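Local coordinates for antifungal protein GAFP-1 (PDB 1XD5) that is a monomeric monocot mannose-binding lectin from the orchid Gastrodia elata, with antifungal activity, at residues A[4-9]-A[80-85]; A[10-15]-A[51-56]; A[27-32]-A[47-52]; A[90-95]-A[106-111]. One frame throughout, in Å; residues are numbered along the deposited sequence.

Contact 1: residues A[4-9]-A[80-85]; sequences LNSGHQ and NGNYYL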
loop_
_atom_site.group_PDB
_atom_site.type_symbol
_atom_site.label_atom_id
_atom_site.label_comp_id
_atom_site.label_asym_id
_atom_site.label_seq_id
_atom_site.Cartn_x
_atom_site.Cartn_y
_atom_site.Cartn_z
ATOM N N LEU A 4 -0.913 0.986 -7.938
ATOM C CA LEU A 4 -0.529 2.372 -7.721
ATOM C C LEU A 4 0.908 2.512 -8.195
ATOM O O LEU A 4 1.790 1.816 -7.694
ATOM C CB LEU A 4 -0.621 2.713 -6.224
ATOM C CG LEU A 4 -0.204 4.133 -5.817
ATOM C CD1 LEU A 4 -1.111 5.176 -6.475
ATOM C CD2 LEU A 4 -0.204 4.287 -4.294
ATOM N N ASN A 5 1.138 3.396 -9.163
ATOM C CA ASN A 5 2.478 3.581 -9.725
ATOM C C ASN A 5 3.288 4.565 -8.893
ATOM O O ASN A 5 2.720 5.438 -8.249
ATOM C CB ASN A 5 2.402 4.063 -11.185
ATOM C CG ASN A 5 1.796 3.022 -12.129
ATOM O OD1 ASN A 5 2.151 1.844 -12.101
ATOM N ND2 ASN A 5 0.878 3.465 -12.981
ATOM N N SER A 6 4.616 4.431 -8.917
ATOM C CA SER A 6 5.484 5.372 -8.199
ATOM C C SER A 6 5.304 6.788 -8.730
ATOM O O SER A 6 5.071 6.992 -9.923
ATOM C CB SER A 6 6.962 4.962 -8.250
ATOM O OG SER A 6 7.372 4.684 -9.575
ATOM N N GLY A 7 5.396 7.754 -7.823
ATOM C CA GLY A 7 5.142 9.147 -8.138
ATOM C C GLY A 7 3.676 9.493 -7.992
ATOM O O GLY A 7 3.271 10.636 -8.246
ATOM N N HIS A 8 2.874 8.502 -7.600
ATOM C CA HIS A 8 1.438 8.695 -7.410
ATOM C C HIS A 8 1.017 8.314 -5.993
ATOM O O HIS A 8 1.763 7.656 -5.267
ATOM C CB HIS A 8 0.639 7.894 -8.445
ATOM C CG HIS A 8 0.860 8.355 -9.851
ATOM N ND1 HIS A 8 0.020 9.248 -10.481
ATOM C CD2 HIS A 8 1.839 8.067 -10.742
ATOM C CE1 HIS A 8 0.467 9.483 -11.703
ATOM N NE2 HIS A 8 1.571 8.780 -11.886
ATOM N N GLN A 9 -0.176 8.750 -5.611
ATOM C CA GLN A 9 -0.654 8.528 -4.259
ATOM C C GLN A 9 -2.119 8.157 -4.238
ATOM O O GLN A 9 -2.864 8.449 -5.180
ATOM C CB GLN A 9 -0.392 9.754 -3.382
ATOM C CG GLN A 9 -1.362 10.903 -3.592
ATOM C CD GLN A 9 -1.035 12.084 -2.718
ATOM O OE1 GLN A 9 0.135 12.383 -2.499
ATOM N NE2 GLN A 9 -2.060 12.754 -2.212
ATOM N N ASN A 80 16.271 5.489 -7.126
ATOM C CA ASN A 80 15.104 5.928 -7.876
ATOM C C ASN A 80 14.858 5.027 -9.073
ATOM O O ASN A 80 15.797 4.517 -9.685
ATOM C CB ASN A 80 15.268 7.368 -8.355
ATOM C CG ASN A 80 15.260 8.376 -7.214
ATOM O OD1 ASN A 80 15.586 9.547 -7.419
ATOM N ND2 ASN A 80 14.894 7.933 -6.015
ATOM N N GLY A 81 13.588 4.827 -9.398
ATOM C CA GLY A 81 13.225 4.044 -10.562
ATOM C C GLY A 81 11.722 4.044 -10.723
ATOM O O GLY A 81 11.026 4.840 -10.096
ATOM N N ASN A 82 11.239 3.148 -11.574
ATOM C CA ASN A 82 9.816 2.929 -11.755
ATOM C C ASN A 82 9.415 1.733 -10.920
ATOM O O ASN A 82 9.919 0.620 -11.123
ATOM C CB ASN A 82 9.492 2.672 -13.227
ATOM C CG ASN A 82 9.495 3.943 -14.049
ATOM O OD1 ASN A 82 8.652 4.832 -13.861
ATOM N ND2 ASN A 82 10.445 4.042 -14.968
ATOM N N TYR A 83 8.537 1.971 -9.953
ATOM C CA TYR A 83 8.020 0.901 -9.111
ATOM C C TYR A 83 6.506 0.968 -9.154
ATOM O O TYR A 83 5.937 2.003 -9.501
ATOM C CB TYR A 83 8.517 1.055 -7.670
ATOM C CG TYR A 83 10.024 1.064 -7.540
ATOM C CD1 TYR A 83 10.730 2.269 -7.475
ATOM C CD2 TYR A 83 10.745 -0.127 -7.501
ATOM C CE1 TYR A 83 12.116 2.283 -7.374
ATOM C CE2 TYR A 83 12.131 -0.128 -7.392
ATOM C CZ TYR A 83 12.808 1.081 -7.337
ATOM O OH TYR A 83 14.176 1.081 -7.220
ATOM N N TYR A 84 5.845 -0.132 -8.812
ATOM C CA TYR A 84 4.399 -0.080 -8.634
ATOM C C TYR A 84 3.990 -0.990 -7.509
ATOM O O TYR A 84 4.628 -2.011 -7.268
ATOM C CB TYR A 84 3.624 -0.403 -9.925
ATOM C CG TYR A 84 3.892 -1.771 -10.493
ATOM C CD1 TYR A 84 4.999 -1.995 -11.299
ATOM C CD2 TYR A 84 3.031 -2.838 -10.246
ATOM C CE1 TYR A 84 5.265 -3.254 -11.830
ATOM C CE2 TYR A 84 3.287 -4.113 -10.776
ATOM C CZ TYR A 84 4.409 -4.296 -11.574
ATOM O OH TYR A 84 4.708 -5.521 -12.103
ATOM N N LEU A 85 2.940 -0.576 -6.815
ATOM C CA LEU A 85 2.278 -1.373 -5.793
ATOM C C LEU A 85 1.069 -2.055 -6.437
ATOM O O LEU A 85 0.300 -1.410 -7.144
ATOM C CB LEU A 85 1.801 -0.453 -4.671
ATOM C CG LEU A 85 1.063 -1.108 -3.505
ATOM C CD1 LEU A 85 2.039 -1.905 -2.655
ATOM C CD2 LEU A 85 0.366 -0.033 -2.679
#
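This is an antiparallel β-pairing at one border of a sheet of the β-prism: the outermost strand 3-5 runs along strand 84-87, and the pairing carries on past the strand ends through a serine. L4 and L85 form the hydrogen-bonded pair, L4 N giving to L85 O and L85 N to L4 O, each at 2.8 Å. Their CB atoms, 4.3 Å apart, lie on the same face of the sheet, which packs against M56 and L16. On the other face, N5 and Y84 make the non-hydrogen-bonded pair; OD1 of N5 comes within 3.5 Å of Y84 CB, with amide and ring planes 78° apart. S6 then bonds both the O and the N of Y83. Its N donates to Y83 O (2.8 Å) from above the carbonyl plane. With chi1 at 50°, OG stands between its own N and carbonyl carbon, turned to accept Y83 N at 3.0 Å almost straight (172°). The Y83 phenol leads away and bonds Q79 O. A type II turn from N5 to H8, with G7 at positive phi, takes the chain to strand 8-10. The join thus rests on main-chain polar groups, with one serine hydroxyl standing in for a backbone acceptor where the strand ends.

Contact 2: residues A[10-15]-A[51-56]; sequences LDTGGS and GCVLKM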
loop_
_atom_site.group_PDB
_atom_site.type_symbol
_atom_site.label_atom_id
_atom_site.label_comp_id
_atom_site.label_asym_id
_atom_site.label_seq_id
_atom_site.Cartn_x
_atom_site.Cartn_y
_atom_site.Cartn_z
ATOM N N LEU A 10 -2.527 7.478 -3.171
ATOM C CA LEU A 10 -3.945 7.314 -2.922
ATOM C C LEU A 10 -4.333 8.404 -1.944
ATOM O O LEU A 10 -3.665 8.594 -0.928
ATOM C CB LEU A 10 -4.264 5.934 -2.353
ATOM C CG LEU A 10 -3.996 4.710 -3.237
ATOM C CD1 LEU A 10 -4.159 3.440 -2.411
ATOM C CD2 LEU A 10 -4.900 4.673 -4.469
ATOM N N ASP A 11 -5.403 9.125 -2.259
ATOM C CA ASP A 11 -5.939 10.111 -1.334
ATOM C C ASP A 11 -6.659 9.370 -0.217
ATOM O O ASP A 11 -6.828 8.148 -0.277
ATOM C CB ASP A 11 -6.896 11.076 -2.044
ATOM C CG ASP A 11 -6.215 11.872 -3.146
ATOM O OD1 ASP A 11 -5.044 12.301 -2.960
ATOM O OD2 ASP A 11 -6.774 12.117 -4.244
ATOM N N THR A 12 -7.068 10.110 0.807
ATOM C CA THR A 12 -7.756 9.519 1.947
ATOM C C THR A 12 -8.974 8.715 1.517
ATOM O O THR A 12 -9.810 9.212 0.778
ATOM C CB THR A 12 -8.187 10.620 2.910
ATOM O OG1 THR A 12 -7.042 11.396 3.263
ATOM C CG2 THR A 12 -8.660 10.005 4.231
ATOM N N GLY A 13 -9.062 7.475 1.990
ATOM C CA GLY A 13 -10.167 6.591 1.656
ATOM C C GLY A 13 -9.972 5.922 0.308
ATOM O O GLY A 13 -10.770 5.073 -0.085
ATOM N N GLY A 14 -8.914 6.315 -0.397
ATOM C CA GLY A 14 -8.549 5.715 -1.664
ATOM C C GLY A 14 -8.054 4.299 -1.476
ATOM O O GLY A 14 -7.606 3.941 -0.396
ATOM N N SER A 15 -8.134 3.496 -2.528
ATOM C CA SER A 15 -7.845 2.082 -2.395
ATOM C C SER A 15 -7.406 1.413 -3.678
ATOM O O SER A 15 -7.618 1.919 -4.793
ATOM C CB SER A 15 -9.075 1.346 -1.836
ATOM O OG SER A 15 -10.157 1.451 -2.753
ATOM N N GLY A 51 -6.822 11.963 7.945
ATOM C CA GLY A 51 -6.697 12.509 6.608
ATOM C C GLY A 51 -5.419 12.058 5.929
ATOM O O GLY A 51 -4.789 12.839 5.217
ATOM N N CYS A 52 -5.042 10.800 6.148
ATOM C CA CYS A 52 -3.802 10.268 5.592
ATOM C C CYS A 52 -3.889 9.949 4.119
ATOM O O CYS A 52 -4.959 9.682 3.590
ATOM C CB CYS A 52 -3.348 9.017 6.336
ATOM S SG CYS A 52 -2.526 9.445 7.874
ATOM N N VAL A 53 -2.730 9.962 3.477
ATOM C CA VAL A 53 -2.601 9.559 2.084
ATOM C C VAL A 53 -1.506 8.497 1.999
ATOM O O VAL A 53 -0.682 8.370 2.910
ATOM C CB VAL A 53 -2.318 10.782 1.172
ATOM C CG1 VAL A 53 -3.427 11.826 1.328
ATOM C CG2 VAL A 53 -0.964 11.407 1.485
ATOM N N LEU A 54 -1.514 7.721 0.923
ATOM C CA LEU A 54 -0.548 6.665 0.747
ATOM C C LEU A 54 0.250 6.984 -0.512
ATOM O O LEU A 54 -0.325 7.100 -1.590
ATOM C CB LEU A 54 -1.247 5.303 0.611
ATOM C CG LEU A 54 -0.323 4.087 0.440
ATOM C CD1 LEU A 54 0.518 3.865 1.691
ATOM C CD2 LEU A 54 -1.109 2.811 0.081
ATOM N N LYS A 55 1.559 7.146 -0.358
ATOM C CA LYS A 55 2.415 7.540 -1.471
ATOM C C LYS A 55 3.347 6.403 -1.861
ATOM O O LYS A 55 4.120 5.934 -1.039
ATOM C CB LYS A 55 3.250 8.774 -1.096
ATOM C CG LYS A 55 2.443 10.042 -0.841
ATOM C CD LYS A 55 3.343 11.287 -0.893
ATOM C CE LYS A 55 2.573 12.556 -0.526
ATOM N NZ LYS A 55 3.479 13.709 -0.224
ATOM N N MET A 56 3.275 5.983 -3.120
ATOM C CA MET A 56 4.242 5.058 -3.682
ATOM C C MET A 56 5.333 5.949 -4.265
ATOM O O MET A 56 5.117 6.613 -5.279
ATOM C CB MET A 56 3.589 4.178 -4.762
ATOM C CG MET A 56 4.526 3.178 -5.460
ATOM S SD MET A 56 5.112 1.854 -4.369
ATOM C CE MET A 56 6.802 2.384 -4.017
#
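L10 and L54 lie side by side and point the same way, off one face of the sheet, with L10 CD1 4.0 Å from L54 CD2. They get there by different torsions: in L54, CG is anti to the backbone N (chi1 -179°), while in L10 it sits beside the N (chi1 -64°). The backbones that carry them form an antiparallel hydrogen-bonded pair, L10 N to L54 O at 2.7 Å and L54 N to L10 O at 3.0 Å, both in the carbonyl plane. V53 comes from the next position along, its CB 3.3 Å from L10 O and its CG1 packed against D11 CA. T12 makes the last link. Its CG2 is anti to the backbone N, so OG1 falls beside the N and donates to C52 O at 2.7 Å, from 48° above the carbonyl plane; regular pairing has stopped by here, and a side chain takes over. From D11 to G14 runs a type II turn, closed by G14 N to D11 O at 2.8 Å, with G13 at positive phi. D11 itself turns back to Q9. Edge pair and turn together carry the chain from one sheet of the β-prism to the next: strand 8-10 lies beside 52-56, which has strand 62-66 on its other flank, L54 touches I25, L62 and I64, and the turn, bonded through G13 and G14 to I25, leads into strand 15-18.

Contact 3: residues A[27-32]-A[47-52]; sequences NDCNLV and GKASGC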
loop_
_atom_site.group_PDB
_atom_site.type_symbol
_atom_site.label_atom_id
_atom_site.label_comp_id
_atom_site.label_asym_id
_atom_site.label_seq_id
_atom_site.Cartn_x
_atom_site.Cartn_y
_atom_site.Cartn_z
ATOM N N ASN A 27 -9.351 7.004 6.710
ATOM C CA ASN A 27 -9.385 8.292 7.381
ATOM C C ASN A 27 -8.784 8.256 8.790
ATOM O O ASN A 27 -8.339 9.286 9.296
ATOM C CB ASN A 27 -10.815 8.858 7.409
ATOM C CG ASN A 27 -10.860 10.342 7.797
ATOM O OD1 ASN A 27 -11.617 10.734 8.682
ATOM N ND2 ASN A 27 -10.046 11.153 7.156
ATOM N N ASP A 28 -8.777 7.082 9.421
ATOM C CA ASP A 28 -8.147 6.953 10.737
ATOM C C ASP A 28 -6.631 6.712 10.633
ATOM O O ASP A 28 -5.965 6.483 11.650
ATOM C CB ASP A 28 -8.827 5.869 11.583
ATOM C CG ASP A 28 -8.560 4.452 11.077
ATOM O OD1 ASP A 28 -7.962 4.276 9.991
ATOM O OD2 ASP A 28 -8.942 3.441 11.706
ATOM N N CYS A 29 -6.109 6.775 9.404
ATOM C CA CYS A 29 -4.681 6.581 9.090
ATOM C C CYS A 29 -4.167 5.142 9.178
ATOM O O CYS A 29 -2.957 4.900 9.082
ATOM C CB CYS A 29 -3.780 7.539 9.893
ATOM S SG CYS A 29 -3.897 9.236 9.280
ATOM N N ASN A 30 -5.083 4.188 9.343
ATOM C CA ASN A 30 -4.729 2.778 9.265
ATOM C C ASN A 30 -4.699 2.365 7.809
ATOM O O ASN A 30 -5.597 2.720 7.042
ATOM C CB ASN A 30 -5.759 1.925 10.016
ATOM C CG ASN A 30 -5.156 0.683 10.658
ATOM O OD1 ASN A 30 -5.878 -0.120 11.279
ATOM N ND2 ASN A 30 -3.854 0.515 10.534
ATOM N N LEU A 31 -3.664 1.629 7.422
ATOM C CA LEU A 31 -3.593 1.047 6.094
ATOM C C LEU A 31 -4.011 -0.414 6.250
ATOM O O LEU A 31 -3.377 -1.169 6.987
ATOM C CB LEU A 31 -2.168 1.147 5.548
ATOM C CG LEU A 31 -1.871 0.478 4.200
ATOM C CD1 LEU A 31 -2.746 1.064 3.066
ATOM C CD2 LEU A 31 -0.380 0.611 3.878
ATOM N N VAL A 32 -5.098 -0.804 5.592
ATOM C CA VAL A 32 -5.714 -2.098 5.872
ATOM C C VAL A 32 -6.027 -2.902 4.614
ATOM O O VAL A 32 -6.530 -2.364 3.629
ATOM C CB VAL A 32 -7.027 -1.952 6.701
ATOM C CG1 VAL A 32 -7.556 -3.332 7.124
ATOM C CG2 VAL A 32 -6.827 -1.047 7.919
ATOM N N GLY A 47 -5.365 6.147 14.364
ATOM C CA GLY A 47 -5.303 7.133 15.423
ATOM C C GLY A 47 -4.013 7.932 15.506
ATOM O O GLY A 47 -3.927 8.827 16.342
ATOM N N LYS A 48 -3.027 7.632 14.654
ATOM C CA LYS A 48 -1.755 8.382 14.659
ATOM C C LYS A 48 -1.952 9.803 14.152
ATOM O O LYS A 48 -1.223 10.726 14.527
ATOM C CB LYS A 48 -0.692 7.680 13.813
ATOM C CG LYS A 48 -0.241 6.338 14.351
ATOM C CD LYS A 48 0.512 6.467 15.658
ATOM C CE LYS A 48 1.205 5.151 15.996
ATOM N NZ LYS A 48 1.968 5.254 17.265
ATOM N N ALA A 49 -2.947 9.957 13.286
ATOM C CA ALA A 49 -3.333 11.233 12.710
ATOM C C ALA A 49 -4.613 10.944 11.934
ATOM O O ALA A 49 -5.155 9.840 12.032
ATOM C CB ALA A 49 -2.236 11.754 11.785
ATOM N N SER A 50 -5.087 11.914 11.161
ATOM C CA SER A 50 -6.236 11.699 10.293
ATOM C C SER A 50 -5.973 12.307 8.909
ATOM O O SER A 50 -5.005 13.047 8.717
ATOM C CB SER A 50 -7.513 12.268 10.919
ATOM O OG SER A 50 -7.452 13.678 10.968
ATOM N N GLY A 51 -6.822 11.963 7.945
ATOM C CA GLY A 51 -6.697 12.509 6.608
ATOM C C GLY A 51 -5.419 12.058 5.929
ATOM O O GLY A 51 -4.789 12.839 5.217
ATOM N N CYS A 52 -5.042 10.800 6.148
ATOM C CA CYS A 52 -3.802 10.268 5.592
ATOM C C CYS A 52 -3.889 9.949 4.119
ATOM O O CYS A 52 -4.959 9.682 3.590
ATOM C CB CYS A 52 -3.348 9.017 6.336
ATOM S SG CYS A 52 -2.526 9.445 7.874
#
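A disulfide staples two loops of the β-prism together here: C29 SG and C52 SG are 2.0 Å apart, with a right-handed C-S-S-C torsion of 91°. Both cysteines put SG beside their own backbone N, anti to the carbonyl carbon. C29 SG also lies 3.1 Å from A49 O and 3.9 Å from A49 CB, so the chain leading up to C52 curls round the sulfur. Main-chain bonds flank the bridge. G47 N donates to D28 O at 2.8 Å, in the carbonyl plane, and N27 O takes a weak bond from G51 N at 3.4 Å, with S50 CA making a C-H...O contact to the same oxygen. G47 and G51 both have positive phi, which glycine readily adopts. C29 has it too (73°), and this lets the loop reverse and throw its CB toward 47-52. Further out, C29 O is held by T45 OG1, and C52 packs on I64, S66 and I71. D28, N30 and V32 fit the family's QXDXNXVXY mannose-binding signature, so the staple lies right beside a probable sugar site. Within that signature D28 forms an Asx turn, and its OD1 is gripped by two donors: NE2 of Q26, and the N of N30, which meets it at 3.0 Å from 48° above the carboxylate plane.

Contact 4: residues A[90-95]-A[106-111]; sequences DRNVVI and THTNVG. With SO4 (sulfate ion), chain F.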
loop_
_atom_site.group_PDB
_atom_site.type_symbol
_atom_site.label_atom_id
_atom_site.label_comp_id
_atom_site.label_asym_id
_atom_site.label_seq_id
_atom_site.Cartn_x
_atom_site.Cartn_y
_atom_site.Cartn_z
ATOM N N ASP A 90 -3.955 -13.316 -5.971
ATOM C CA ASP A 90 -3.699 -14.276 -4.888
ATOM C C ASP A 90 -3.725 -13.600 -3.508
ATOM O O ASP A 90 -3.320 -14.205 -2.506
ATOM C CB ASP A 90 -2.379 -15.022 -5.111
ATOM C CG ASP A 90 -1.152 -14.137 -4.884
ATOM O OD1 ASP A 90 -1.299 -12.899 -4.820
ATOM O OD2 ASP A 90 0.004 -14.598 -4.767
ATOM N N ARG A 91 -4.199 -12.349 -3.474
ATOM C CA ARG A 91 -4.363 -11.565 -2.238
ATOM C C ARG A 91 -3.067 -10.989 -1.651
ATOM O O ARG A 91 -3.101 -10.337 -0.601
ATOM C CB ARG A 91 -5.126 -12.361 -1.164
ATOM C CG ARG A 91 -5.895 -11.480 -0.183
ATOM C CD ARG A 91 -6.528 -12.241 0.967
ATOM N NE ARG A 91 -5.525 -12.764 1.894
ATOM C CZ ARG A 91 -5.810 -13.340 3.061
ATOM N NH1 ARG A 91 -7.072 -13.458 3.468
ATOM N NH2 ARG A 91 -4.830 -13.800 3.822
ATOM N N ASN A 92 -1.930 -11.238 -2.304
ATOM C CA ASN A 92 -0.673 -10.620 -1.880
ATOM C C ASN A 92 -0.681 -9.178 -2.353
ATOM O O ASN A 92 -1.247 -8.871 -3.400
ATOM C CB ASN A 92 0.566 -11.369 -2.425
ATOM C CG ASN A 92 1.770 -11.313 -1.464
ATOM O OD1 ASN A 92 1.700 -10.689 -0.409
ATOM N ND2 ASN A 92 2.869 -11.983 -1.827
ATOM N N VAL A 93 -0.094 -8.287 -1.562
ATOM C CA VAL A 93 0.074 -6.897 -1.967
ATOM C C VAL A 93 1.574 -6.732 -2.076
ATOM O O VAL A 93 2.289 -6.995 -1.117
ATOM C CB VAL A 93 -0.502 -5.905 -0.937
ATOM C CG1 VAL A 93 -0.329 -4.453 -1.414
ATOM C CG2 VAL A 93 -1.978 -6.186 -0.693
ATOM N N VAL A 94 2.045 -6.345 -3.254
ATOM C CA VAL A 94 3.476 -6.402 -3.563
ATOM C C VAL A 94 3.931 -5.119 -4.256
ATOM O O VAL A 94 3.197 -4.551 -5.049
ATOM C CB VAL A 94 3.801 -7.618 -4.468
ATOM C CG1 VAL A 94 5.323 -7.822 -4.638
ATOM C CG2 VAL A 94 3.137 -8.905 -3.937
ATOM N N ILE A 95 5.145 -4.666 -3.950
ATOM C CA ILE A 95 5.794 -3.633 -4.757
ATOM C C ILE A 95 6.789 -4.319 -5.689
ATOM O O ILE A 95 7.626 -5.112 -5.236
ATOM C CB ILE A 95 6.531 -2.583 -3.884
ATOM C CG1 ILE A 95 5.573 -1.929 -2.886
ATOM C CG2 ILE A 95 7.197 -1.513 -4.783
ATOM C CD1 ILE A 95 6.247 -1.040 -1.840
ATOM N N THR A 106 3.101 -7.791 1.591
ATOM C CA THR A 106 2.378 -7.954 2.850
ATOM C C THR A 106 2.404 -9.413 3.285
ATOM O O THR A 106 2.126 -9.716 4.448
ATOM C CB THR A 106 0.921 -7.487 2.722
ATOM O OG1 THR A 106 0.343 -8.088 1.557
ATOM C CG2 THR A 106 0.839 -5.986 2.453
ATOM N N HIS A 107 2.738 -10.303 2.343
ATOM C CA HIS A 107 2.725 -11.749 2.559
ATOM C C HIS A 107 1.340 -12.219 2.976
ATOM O O HIS A 107 1.184 -13.023 3.904
ATOM C CB HIS A 107 3.798 -12.172 3.573
ATOM C CG HIS A 107 5.161 -11.654 3.237
ATOM N ND1 HIS A 107 5.845 -12.049 2.109
ATOM C CD2 HIS A 107 5.943 -10.738 3.852
ATOM C CE1 HIS A 107 7.004 -11.416 2.055
ATOM N NE2 HIS A 107 7.087 -10.613 3.100
ATOM N N THR A 108 0.336 -11.702 2.275
ATOM C CA THR A 108 -1.035 -12.095 2.525
ATOM C C THR A 108 -1.523 -13.034 1.444
ATOM O O THR A 108 -2.716 -13.244 1.317
ATOM C CB THR A 108 -1.957 -10.862 2.620
ATOM O OG1 THR A 108 -1.603 -9.897 1.614
ATOM C CG2 THR A 108 -1.750 -10.155 3.949
ATOM N N ASN A 109 -0.591 -13.592 0.667
ATOM C CA ASN A 109 -0.928 -14.553 -0.381
ATOM C C ASN A 109 -1.682 -15.744 0.197
ATOM O O ASN A 109 -1.354 -16.228 1.278
ATOM C CB ASN A 109 0.329 -15.061 -1.078
ATOM C CG ASN A 109 1.374 -15.550 -0.098
ATOM O OD1 ASN A 109 1.838 -14.792 0.755
ATOM N ND2 ASN A 109 1.731 -16.828 -0.193
ATOM N N VAL A 110 -2.710 -16.177 -0.518
ATOM C CA VAL A 110 -3.441 -17.387 -0.176
ATOM C C VAL A 110 -3.320 -18.343 -1.351
ATOM O O VAL A 110 -3.274 -17.910 -2.509
ATOM C CB VAL A 110 -4.935 -17.110 0.152
ATOM C CG1 VAL A 110 -5.050 -16.309 1.436
ATOM C CG2 VAL A 110 -5.650 -16.398 -1.001
ATOM N N GLY A 111 -3.226 -19.635 -1.051
ATOM C CA GLY A 111 -3.239 -20.655 -2.082
ATOM C C GLY A 111 -1.903 -20.969 -2.729
ATOM O O GLY A 111 -1.847 -21.791 -3.640
HETATM S S SO4 F . -6.471 -15.346 6.749
HETATM O O1 SO4 F . -6.109 -16.740 6.894
HETATM O O2 SO4 F . -5.262 -14.565 6.522
HETATM O O3 SO4 F . -7.099 -14.869 7.973
HETATM O O4 SO4 F . -7.398 -15.213 5.627
HETATM O O HOH W 1 -2.092 -15.140 4.172
HETATM O O HOH W 2 5.271 -12.943 -0.458
#
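R91 reaches across from the loop before strand 93-96 and wraps its side chain round one carbonyl, T108 O. CB lies 3.6 Å from T108 O and also packs near V110 CG2. The chain leaves extended through CG, anti to the backbone N, and CD; both stay close to T108 O until a bend at chi3 (69°) swings the guanidinium round. NE then donates to T108 O at 2.9 Å with the acceptor almost in the guanidinium plane, and NH2 adds a weak bond to the same oxygen. Over one face, V110 CG1 sits 3.5 Å from CZ. At the tip, NH1 and NH2 grip a single sulfate, probably from the crystallisation liquor, through O4 and O2; NH1 also forms a salt bridge with D35. T108 OG1, itself accepting from T106 OG1, donates to R91 O at 2.7 Å along a lone pair. V110 N donates to D90 O at 2.9 Å, nearly along the C=O axis, T108 N reaches N92 OD1 from above its amide plane, T106 N donates to V93 O and T106 OG1 accepts from V93 N. N109 N is buried without a partner. D90, N92 and V94 fit a copy of the family's mannose-binding signature. The tail 106-111 thus runs alongside 90-93, with V93 packed on L85 of strand 84-87 and F23 of strand 21-25, and T106 and T108 against W41 of strand 38-42.

Three antiparallel four-stranded sheets make up this β-prism, and the N-terminal chain gives an outer strand to each. Contacts 1 and 4, centres 18 Å apart, share the sheet of strands 3-5, 84-87, 93-96 and 102-105. Contact 2 belongs to the sheet of 8-10 and 52-56, joined to contact 1 by G7 and H8 bonding M56. Contact 3, its centre 9 Å from that of contact 2 and sharing G51 and C52, links that sheet to the one holding strand 31-35. Along the chain, contacts 2 and 3 nest within contact 1; contact 4 follows, across the chain's centre from both. Contacts 1 to 3 tie the sheets together; contact 4 closes the far end of the sheet contact 1 borders.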